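Local coordinates for protein glutathione S-Transferase (Caenorhabditis elegans, PDB 1YQ1) that probably catalyses the conjugation of glutathione to electrophilic substrates, releasing a halide anion and a proton, as a sigma-class glutathione S-transferase, at residues 5-10 with 30-35. Residues are numbered along the deposited sequence; the frame is centred on the assembly and turned at random.
Sequences KLTYFF and EEVRMN
Arg33 covers one face of the Phe10 ring: its CB lies 4.2 Å from the ring centroid, displaced toward the rim at CD1 and CE1, a CH-pi contact made by the aliphatic root of the side chain. Asn35 meets the same ring with CB at its edge, near CE2, and the amide plane stands almost perpendicular to the ring, 86° apart. The Phe9 ring presents its CD1 edge to the backbone of Met34, whose O lies 3.3 Å from CD1 and near the ring plane, while Met34 CB, a selenomethionine carbon, packs against the same CD1. Strands 4-9 and 30-34 run parallel, the first ending at Phe9. Leu6 N donates to Glu30 O at 3.0 Å, Val32 N to Leu6 O at 2.8 Å, and Tyr8 N only weakly to Val32 O. These two strands and helix 16-25 between them form the beta-alpha-beta unit that opens the thioredoxin-like N-terminal domain; the helix packs on Leu6 and Tyr8. On the face bearing Lys5, Thr7 and Val32, Thr7 CG2, anti to the backbone N, rests on Met34 CG. The Lys5 and Glu30 chains run alongside each other in the same direction, with Lys5 CD 3.5 Å from Glu30 OE2; Lys5 NZ stays 5.9 Å from that oxygen, so the methylenes rather than the ammonium make the touch. Further along, Lys5 CE meets Val32 CG2, and an alanine at Lys5 would probably leave this methyl without its neighbour and open a gap beside the outer part of the Glu30 chain, where CG and CD now pack. On the face bearing Leu6, Glu31 and Arg33, a water donates to both Leu6 O and Glu31 OE1, linking main chain to carboxylate, and OE1 also forms a salt bridge with Arg19 of helix 16-25.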
loop_
_atom_site.group_PDB
_atom_site.type_symbol
_atom_site.label_atom_id
_atom_site.label_comp_id
_atom_site.label_asym_id
_atom_site.label_seq_id
_atom_site.Cartn_x
_atom_site.Cartn_y
_atom_site.Cartn_z
ATOM N N LYS A 5 -4.078 20.966 6.977
ATOM C CA LYS A 5 -4.875 20.236 7.954
ATOM C C LYS A 5 -4.765 18.729 7.776
ATOM O O LYS A 5 -4.592 18.228 6.664
ATOM C CB LYS A 5 -6.359 20.586 7.841
ATOM C CG LYS A 5 -6.717 22.051 7.919
ATOM C CD LYS A 5 -8.032 22.241 8.694
ATOM C CE LYS A 5 -9.102 21.173 8.382
ATOM N NZ LYS A 5 -9.673 21.249 6.996
ATOM N N LEU A 6 -4.868 18.013 8.891
ATOM C CA LEU A 6 -4.867 16.557 8.881
ATOM C C LEU A 6 -6.095 16.172 9.692
ATOM O O LEU A 6 -6.233 16.579 10.846
ATOM C CB LEU A 6 -3.617 15.962 9.544
ATOM C CG LEU A 6 -3.676 14.424 9.699
ATOM C CD1 LEU A 6 -3.701 13.756 8.332
ATOM C CD2 LEU A 6 -2.482 13.912 10.487
ATOM N N THR A 7 -6.999 15.416 9.082
ATOM C CA THR A 7 -8.199 14.982 9.775
ATOM C C THR A 7 -7.976 13.521 10.123
ATOM O O THR A 7 -7.612 12.729 9.253
ATOM C CB THR A 7 -9.435 15.122 8.875
ATOM O OG1 THR A 7 -9.454 16.429 8.286
ATOM C CG2 THR A 7 -10.697 14.948 9.684
ATOM N N TYR A 8 -8.171 13.172 11.394
ATOM C CA TYR A 8 -7.971 11.796 11.853
ATOM C C TYR A 8 -8.386 11.645 13.320
ATOM O O TYR A 8 -8.655 12.627 13.985
ATOM C CB TYR A 8 -6.503 11.395 11.679
ATOM C CG TYR A 8 -6.258 9.922 11.873
ATOM C CD1 TYR A 8 -6.698 8.989 10.933
ATOM C CD2 TYR A 8 -5.627 9.455 13.022
ATOM C CE1 TYR A 8 -6.518 7.621 11.140
ATOM C CE2 TYR A 8 -5.445 8.093 13.241
ATOM C CZ TYR A 8 -5.895 7.185 12.301
ATOM O OH TYR A 8 -5.751 5.849 12.558
ATOM N N PHE A 9 -8.410 10.421 13.828
ATOM C CA PHE A 9 -8.847 10.173 15.196
ATOM C C PHE A 9 -7.890 10.504 16.325
ATOM O O PHE A 9 -6.701 10.694 16.118
ATOM C CB PHE A 9 -9.284 8.726 15.329
ATOM C CG PHE A 9 -10.189 8.277 14.231
ATOM C CD1 PHE A 9 -11.351 8.982 13.944
ATOM C CD2 PHE A 9 -9.867 7.164 13.459
ATOM C CE1 PHE A 9 -12.183 8.595 12.904
ATOM C CE2 PHE A 9 -10.692 6.765 12.414
ATOM C CZ PHE A 9 -11.855 7.487 12.137
ATOM N N PHE A 10 -8.435 10.552 17.537
ATOM C CA PHE A 10 -7.674 10.878 18.739
ATOM C C PHE A 10 -6.433 10.012 18.918
ATOM O O PHE A 10 -5.430 10.475 19.460
ATOM C CB PHE A 10 -8.558 10.744 19.999
ATOM C CG PHE A 10 -9.676 11.782 20.103
ATOM C CD1 PHE A 10 -9.431 13.047 20.642
ATOM C CD2 PHE A 10 -10.971 11.492 19.665
ATOM C CE1 PHE A 10 -10.451 13.994 20.737
ATOM C CE2 PHE A 10 -11.993 12.441 19.762
ATOM C CZ PHE A 10 -11.731 13.686 20.296
ATOM N N GLU A 30 -2.270 21.946 11.180
ATOM C CA GLU A 30 -3.277 21.837 12.232
ATOM C C GLU A 30 -4.056 20.517 12.184
ATOM O O GLU A 30 -4.434 20.046 11.114
ATOM C CB GLU A 30 -4.243 23.010 12.151
ATOM C CG GLU A 30 -5.292 22.902 11.089
ATOM C CD GLU A 30 -6.299 24.046 11.171
ATOM O OE1 GLU A 30 -5.977 25.161 10.685
ATOM O OE2 GLU A 30 -7.403 23.834 11.737
ATOM N N GLU A 31 -4.298 19.932 13.357
ATOM C CA GLU A 31 -5.011 18.654 13.465
ATOM C C GLU A 31 -6.493 18.719 13.786
ATOM O O GLU A 31 -6.924 19.436 14.680
ATOM C CB GLU A 31 -4.364 17.761 14.523
ATOM C CG GLU A 31 -3.001 17.238 14.174
ATOM C CD GLU A 31 -2.588 16.124 15.105
ATOM O OE1 GLU A 31 -3.274 15.079 15.102
ATOM O OE2 GLU A 31 -1.590 16.291 15.842
ATOM N N VAL A 32 -7.265 17.917 13.068
ATOM C CA VAL A 32 -8.700 17.850 13.280
ATOM C C VAL A 32 -9.057 16.468 13.819
ATOM O O VAL A 32 -9.630 15.655 13.106
ATOM C CB VAL A 32 -9.470 18.083 11.967
ATOM C CG1 VAL A 32 -10.943 18.101 12.236
ATOM C CG2 VAL A 32 -9.038 19.391 11.329
ATOM N N ARG A 33 -8.700 16.197 15.071
ATOM C CA ARG A 33 -9.016 14.910 15.674
ATOM C C ARG A 33 -10.500 14.640 15.520
ATOM O O ARG A 33 -11.326 15.501 15.805
ATOM C CB ARG A 33 -8.675 14.888 17.167
ATOM C CG ARG A 33 -7.388 14.186 17.511
ATOM C CD ARG A 33 -6.206 14.948 16.949
ATOM N NE ARG A 33 -6.072 16.280 17.539
ATOM C CZ ARG A 33 -5.819 16.513 18.826
ATOM N NH1 ARG A 33 -5.669 15.501 19.674
ATOM N NH2 ARG A 33 -5.718 17.760 19.267
HETATM N N MSE A 34 -10.826 13.436 15.067
HETATM C CA MSE A 34 -12.206 13.024 14.883
HETATM C C MSE A 34 -12.585 11.979 15.906
HETATM O O MSE A 34 -11.765 11.165 16.321
HETATM C CB MSE A 34 -12.417 12.460 13.480
HETATM C CG MSE A 34 -12.647 13.525 12.436
HETATM SE SE MSE A 34 -14.159 14.626 12.924
HETATM C CE MSE A 34 -13.218 16.200 13.528
ATOM N N ASN A 35 -13.842 11.997 16.310
ATOM C CA ASN A 35 -14.308 11.049 17.295
ATOM C C ASN A 35 -14.683 9.729 16.633
ATOM O O ASN A 35 -15.651 9.643 15.877
ATOM C CB ASN A 35 -15.505 11.631 18.041
ATOM C CG ASN A 35 -15.640 11.074 19.433
ATOM O OD1 ASN A 35 -16.558 11.434 20.164
ATOM N ND2 ASN A 35 -14.721 10.191 19.815
HETATM O O HOH W 1 -5.383 14.587 13.237
#